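Histidinol dehydrogenase (PDB 6AN0) probably catalyses the two successive NAD-dependent oxidations that turn L-histidinol into L-histidine, the last step of histidine biosynthesis, with one zinc ion per subunit. Local coordinates at residues A[24-29]-A[325-330]; A[241-246]-A[270-275]. All coordinates share one frame; numbering follows the deposited sequence.

In the fold
Contact 2 pairs two neighbouring strands of a six-stranded parallel sheet, and contact 1 packs the loop 24-29 and the end of helix 317-327 against one face of it. Their centres lie about 9 Å apart. Polar bonds join them, among them Arg26 NH2 to Glu242 OE1 at 2.8 Å, a salt bridge, and Tyr327 OH to Gln271 OE1 at 2.7 Å, a probable hydrogen bond. Both contacts lead to the active site. Contact 1 ends at Glu330, a predicted proton acceptor, and contact 2 begins at Ser241, a predicted substrate-binding residue. The Ser241 side chain is about 6 Å from a bound zinc ion, and that of Pro329 about 14 Å.

Contact 1. Residues A[24-29]-A[325-330]; sequences IQRPVQ and NLYAPE
The C-terminal end of helix 317-327 meets the loop that follows helix 20-23, just ahead of Glu330, a predicted proton acceptor. Arg26 carries the contact. Its guanidinium lies flat over one face of the Tyr327 ring, the two planes only 2° apart. Arg26 CZ sits 3.6 Å from the Tyr327 ring centroid, close to the ring normal, so this is a cation-pi stack. The Arg26 chain bends at chi2 (71°), which brings its end back toward the helix.

The same group grips the backbone end-on. NH1 and NH2 of Arg26 each donate to Tyr327 O at 2.8 Å. The NH1 bond falls on a lone pair in the carbonyl plane, whereas NH2 comes from above that plane. A weak bond from Arg26 NH2 reaches Ala328 O at 3.1 Å. Ala328 has positive phi (61°), so the chain leaves the helix here. The guanidinium thus binds carbonyls at the helix end, where the helix dipole would favour a positive charge.

CG of Tyr327 is anti to the backbone N, and the ring lies against the guanidinium of Arg26. Ile24 adds apolar packing, with its CB 4.0 Å from Tyr327 CD1. Ile24 CG2 lies 4.4 Å from Leu326 CB, and Leu326 is exposed.

Arg26 NH2 also forms a salt bridge with Glu242, and Tyr327 OH is hydrogen-bonded to Gln271. Further along, Pro329 and Glu330 make backbone hydrogen bonds with Gly350 and Ser351. On the sheet side, the Tyr327 side chain rests on Leu244 of strand 242-247 and Ile273 of strand 271-276.

Contact 2. Residues A[241-246]-A[270-275]; sequences SEVLVI and SQVILL
Strands 242-246 and 271-275 are the two parallel strands of a beta-alpha-beta unit, crossed over by helix 253-264. Their axes run 4.7 Å apart at 7°. The backbone bonds tighten along the pair. Near the active-site end Gln271 N reaches Ser241 O at 3.3 Å, while at the far end Leu275 N meets Val245 O at 2.8 Å and is almost straight (174°).

From Val243 onward the pair is also apolar and closely packed. On the face toward helix 317-327, Leu244 CD1 lies across Ile273 CG2 at 3.9 Å. Leu244 CD2 touches Leu275 CD1 at 3.8 Å. Leu244 has CG anti to its backbone N, and so spans both partners. On the face toward helix 253-264, Val243 and Val272 lie side by side.

The looser end is polar. Ser241, a predicted substrate-binding residue, is partly exposed, and its OG is hydrogen-bonded to Gln263 OE1; Gln263 is a predicted zinc ligand. OE1 of Glu242 also accepts from Glu330 N, and OE2 from Asn376 N. Across this end Ser241 OG and Ser270 OG are 3.3 Å apart, at most a weak hydrogen bond, since Gly267 O is an alternative acceptor for Ser270 OG.

Contact 1. Residues A[24-29]-A[325-330]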
loop_
_atom_site.group_PDB
_atom_site.type_symbol
_atom_site.label_atom_id
_atom_site.label_comp_id
_atom_site.label_asym_id
_atom_site.label_seq_id
_atom_site.Cartn_x
_atom_site.Cartn_y
_atom_site.Cartn_z
ATOM N N ILE A 24 7.707 -5.447 -24.724
ATOM C CA ILE A 24 7.023 -5.504 -23.432
ATOM C C ILE A 24 5.913 -4.468 -23.305
ATOM O O ILE A 24 5.236 -4.422 -22.270
ATOM C CB ILE A 24 8.019 -5.333 -22.265
ATOM C CG1 ILE A 24 8.817 -4.036 -22.417
ATOM C CG2 ILE A 24 8.951 -6.532 -22.171
ATOM C CD1 ILE A 24 9.813 -3.799 -21.295
ATOM N N GLN A 25 5.697 -3.637 -24.325
ATOM C CA GLN A 25 4.749 -2.535 -24.212
ATOM C C GLN A 25 3.304 -3.021 -24.253
ATOM O O GLN A 25 2.915 -3.793 -25.138
ATOM C CB GLN A 25 4.986 -1.525 -25.334
ATOM C CG GLN A 25 6.348 -0.877 -25.286
ATOM C CD GLN A 25 6.542 -0.043 -24.040
ATOM O OE1 GLN A 25 5.587 0.520 -23.500
ATOM N NE2 GLN A 25 7.781 0.033 -23.569
ATOM N N ARG A 26 2.502 -2.562 -23.295
ATOM C CA ARG A 26 1.067 -2.734 -23.395
ATOM C C ARG A 26 0.526 -1.821 -24.493
ATOM O O ARG A 26 1.215 -0.898 -24.937
ATOM C CB ARG A 26 0.389 -2.421 -22.062
ATOM C CG ARG A 26 0.375 -3.587 -21.078
ATOM C CD ARG A 26 1.761 -3.855 -20.521
ATOM N NE ARG A 26 1.724 -4.773 -19.383
ATOM C CZ ARG A 26 2.801 -5.153 -18.707
ATOM N NH1 ARG A 26 3.994 -4.696 -19.071
ATOM N NH2 ARG A 26 2.690 -5.993 -17.677
ATOM N N PRO A 27 -0.691 -2.082 -24.976
ATOM C CA PRO A 27 -1.327 -1.120 -25.882
ATOM C C PRO A 27 -1.531 0.210 -25.173
ATOM O O PRO A 27 -1.715 0.266 -23.954
ATOM C CB PRO A 27 -2.662 -1.787 -26.243
ATOM C CG PRO A 27 -2.858 -2.881 -25.228
ATOM C CD PRO A 27 -1.491 -3.310 -24.810
ATOM N N VAL A 28 -1.460 1.297 -25.950
ATOM C CA VAL A 28 -1.624 2.624 -25.373
ATOM C C VAL A 28 -3.011 2.734 -24.756
ATOM O O VAL A 28 -3.954 2.045 -25.165
ATOM C CB VAL A 28 -1.403 3.720 -26.432
ATOM C CG1 VAL A 28 0.030 3.694 -26.943
ATOM C CG2 VAL A 28 -2.374 3.545 -27.576
ATOM N N GLN A 29 -3.128 3.579 -23.732
ATOM C CA GLN A 29 -4.404 3.857 -23.094
ATOM C C GLN A 29 -4.902 5.242 -23.489
ATOM O O GLN A 29 -4.154 6.067 -24.015
ATOM C CB GLN A 29 -4.293 3.757 -21.571
ATOM C CG GLN A 29 -3.900 2.373 -21.094
ATOM C CD GLN A 29 -4.024 2.219 -19.595
ATOM O OE1 GLN A 29 -5.101 1.917 -19.079
ATOM N NE2 GLN A 29 -2.924 2.427 -18.887
ATOM N N ASN A 325 10.141 -11.202 -16.490
ATOM C CA ASN A 325 10.461 -10.321 -15.371
ATOM C C ASN A 325 10.513 -8.859 -15.808
ATOM O O ASN A 325 10.156 -7.963 -15.031
ATOM C CB ASN A 325 11.788 -10.747 -14.727
ATOM C CG ASN A 325 11.669 -12.040 -13.905
ATOM O OD1 ASN A 325 10.591 -12.393 -13.417
ATOM N ND2 ASN A 325 12.797 -12.732 -13.727
ATOM N N LEU A 326 10.924 -8.601 -17.050
ATOM C CA LEU A 326 10.869 -7.244 -17.591
ATOM C C LEU A 326 9.432 -6.811 -17.880
ATOM O O LEU A 326 9.091 -5.632 -17.720
ATOM C CB LEU A 326 11.714 -7.155 -18.868
ATOM C CG LEU A 326 13.226 -7.350 -18.718
ATOM C CD1 LEU A 326 13.931 -7.235 -20.067
ATOM C CD2 LEU A 326 13.797 -6.356 -17.738
ATOM N N TYR A 327 8.579 -7.746 -18.323
ATOM C CA TYR A 327 7.192 -7.418 -18.659
ATOM C C TYR A 327 6.337 -7.213 -17.406
ATOM O O TYR A 327 5.455 -6.338 -17.382
ATOM C CB TYR A 327 6.609 -8.531 -19.533
ATOM C CG TYR A 327 5.167 -8.336 -19.967
ATOM C CD1 TYR A 327 4.846 -7.541 -21.064
ATOM C CD2 TYR A 327 4.131 -8.964 -19.290
ATOM C CE1 TYR A 327 3.526 -7.375 -21.461
ATOM C CE2 TYR A 327 2.815 -8.808 -19.676
ATOM C CZ TYR A 327 2.517 -8.013 -20.765
ATOM O OH TYR A 327 1.211 -7.862 -21.151
ATOM N N ALA A 328 6.574 -8.025 -16.361
ATOM C CA ALA A 328 5.879 -7.992 -15.069
ATOM C C ALA A 328 4.387 -8.253 -15.259
ATOM O O ALA A 328 3.562 -7.346 -15.061
ATOM C CB ALA A 328 6.121 -6.658 -14.358
ATOM N N PRO A 329 4.006 -9.480 -15.617
ATOM C CA PRO A 329 2.617 -9.757 -16.000
ATOM C C PRO A 329 1.667 -9.838 -14.809
ATOM O O PRO A 329 2.030 -10.256 -13.706
ATOM C CB PRO A 329 2.713 -11.121 -16.699
ATOM C CG PRO A 329 3.895 -11.804 -15.990
ATOM C CD PRO A 329 4.876 -10.668 -15.732
ATOM N N GLU A 330 0.416 -9.439 -15.052
ATOM C CA GLU A 330 -0.626 -9.656 -14.046
ATOM C C GLU A 330 -0.762 -11.146 -13.710
ATOM O O GLU A 330 -0.793 -11.532 -12.536
ATOM C CB GLU A 330 -1.960 -9.101 -14.544
ATOM C CG GLU A 330 -3.088 -9.279 -13.545
ATOM C CD GLU A 330 -4.463 -9.105 -14.158
ATOM O OE1 GLU A 330 -4.580 -9.171 -15.396
ATOM O OE2 GLU A 330 -5.432 -8.936 -13.392
#

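Contact 2. Residues A[241-246]-A[270-275]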
loop_
_atom_site.group_PDB
_atom_site.type_symbol
_atom_site.label_atom_id
_atom_site.label_comp_id
_atom_site.label_asym_id
_atom_site.label_seq_id
_atom_site.Cartn_x
_atom_site.Cartn_y
_atom_site.Cartn_z
ATOM N N SER A 241 -6.628 -6.291 -18.143
ATOM C CA SER A 241 -6.041 -7.541 -17.683
ATOM C C SER A 241 -5.148 -8.152 -18.757
ATOM O O SER A 241 -5.199 -7.784 -19.935
ATOM C CB SER A 241 -7.130 -8.524 -17.268
ATOM O OG SER A 241 -8.084 -8.668 -18.298
ATOM N N GLU A 242 -4.317 -9.101 -18.332
ATOM C CA GLU A 242 -3.263 -9.611 -19.202
ATOM C C GLU A 242 -2.776 -10.963 -18.685
ATOM O O GLU A 242 -2.906 -11.278 -17.498
ATOM C CB GLU A 242 -2.104 -8.607 -19.273
ATOM C CG GLU A 242 -1.543 -8.373 -17.886
ATOM C CD GLU A 242 -0.617 -7.189 -17.751
ATOM O OE1 GLU A 242 0.323 -7.312 -16.935
ATOM O OE2 GLU A 242 -0.841 -6.137 -18.409
ATOM N N VAL A 243 -2.225 -11.766 -19.589
ATOM C CA VAL A 243 -1.550 -13.002 -19.202
ATOM C C VAL A 243 -0.278 -13.142 -20.027
ATOM O O VAL A 243 -0.215 -12.742 -21.193
ATOM C CB VAL A 243 -2.452 -14.262 -19.366
ATOM C CG1 VAL A 243 -2.763 -14.543 -20.844
ATOM C CG2 VAL A 243 -1.798 -15.496 -18.726
ATOM N N LEU A 244 0.744 -13.727 -19.412
ATOM C CA LEU A 244 1.928 -14.175 -20.123
ATOM C C LEU A 244 2.093 -15.658 -19.835
ATOM O O LEU A 244 2.017 -16.074 -18.674
ATOM C CB LEU A 244 3.169 -13.379 -19.699
ATOM C CG LEU A 244 4.488 -13.618 -20.445
ATOM C CD1 LEU A 244 5.325 -12.344 -20.426
ATOM C CD2 LEU A 244 5.287 -14.791 -19.836
ATOM N N VAL A 245 2.263 -16.448 -20.891
ATOM C CA VAL A 245 2.453 -17.892 -20.797
ATOM C C VAL A 245 3.856 -18.223 -21.277
ATOM O O VAL A 245 4.302 -17.710 -22.309
ATOM C CB VAL A 245 1.407 -18.656 -21.637
ATOM C CG1 VAL A 245 1.607 -20.180 -21.508
ATOM C CG2 VAL A 245 -0.003 -18.231 -21.254
ATOM N N ILE A 246 4.538 -19.105 -20.545
ATOM C CA ILE A 246 5.811 -19.688 -20.965
ATOM C C ILE A 246 5.582 -21.173 -21.234
ATOM O O ILE A 246 5.110 -21.905 -20.351
ATOM C CB ILE A 246 6.905 -19.491 -19.906
ATOM C CG1 ILE A 246 7.126 -17.993 -19.642
ATOM C CG2 ILE A 246 8.199 -20.171 -20.347
ATOM C CD1 ILE A 246 8.244 -17.708 -18.607
ATOM N N SER A 270 -7.437 -6.002 -23.352
ATOM C CA SER A 270 -6.600 -7.041 -22.767
ATOM C C SER A 270 -5.411 -7.332 -23.674
ATOM O O SER A 270 -5.427 -7.037 -24.870
ATOM C CB SER A 270 -7.393 -8.330 -22.559
ATOM O OG SER A 270 -8.377 -8.184 -21.560
ATOM N N GLN A 271 -4.380 -7.939 -23.099
ATOM C CA GLN A 271 -3.204 -8.320 -23.865
ATOM C C GLN A 271 -2.736 -9.692 -23.413
ATOM O O GLN A 271 -2.728 -9.988 -22.211
ATOM C CB GLN A 271 -2.055 -7.314 -23.698
ATOM C CG GLN A 271 -0.838 -7.646 -24.568
ATOM C CD GLN A 271 0.280 -6.631 -24.443
ATOM O OE1 GLN A 271 0.756 -6.358 -23.347
ATOM N NE2 GLN A 271 0.700 -6.055 -25.577
ATOM N N VAL A 272 -2.334 -10.525 -24.366
ATOM C CA VAL A 272 -1.727 -11.804 -24.016
ATOM C C VAL A 272 -0.358 -11.905 -24.678
ATOM O O VAL A 272 -0.126 -11.392 -25.779
ATOM C CB VAL A 272 -2.622 -13.015 -24.384
ATOM C CG1 VAL A 272 -4.065 -12.788 -23.921
ATOM C CG2 VAL A 272 -2.570 -13.313 -25.882
ATOM N N ILE A 273 0.561 -12.572 -23.980
ATOM C CA ILE A 273 1.923 -12.786 -24.445
ATOM C C ILE A 273 2.209 -14.272 -24.332
ATOM O O ILE A 273 2.028 -14.852 -23.256
ATOM C CB ILE A 273 2.949 -11.990 -23.613
ATOM C CG1 ILE A 273 2.592 -10.499 -23.590
ATOM C CG2 ILE A 273 4.357 -12.204 -24.168
ATOM C CD1 ILE A 273 2.822 -9.811 -24.899
ATOM N N LEU A 274 2.634 -14.890 -25.434
ATOM C CA LEU A 274 3.064 -16.288 -25.437
ATOM C C LEU A 274 4.558 -16.351 -25.741
ATOM O O LEU A 274 5.000 -15.904 -26.805
ATOM C CB LEU A 274 2.268 -17.103 -26.464
ATOM C CG LEU A 274 2.725 -18.544 -26.745
ATOM C CD1 LEU A 274 2.675 -19.399 -25.481
ATOM C CD2 LEU A 274 1.881 -19.178 -27.849
ATOM N N LEU A 275 5.332 -16.893 -24.801
ATOM C CA LEU A 275 6.756 -17.150 -24.979
ATOM C C LEU A 275 6.944 -18.653 -25.112
ATOM O O LEU A 275 6.449 -19.407 -24.269
ATOM C CB LEU A 275 7.571 -16.631 -23.785
ATOM C CG LEU A 275 7.385 -15.175 -23.346
ATOM C CD1 LEU A 275 8.321 -14.875 -22.180
ATOM C CD2 LEU A 275 7.648 -14.227 -24.502
#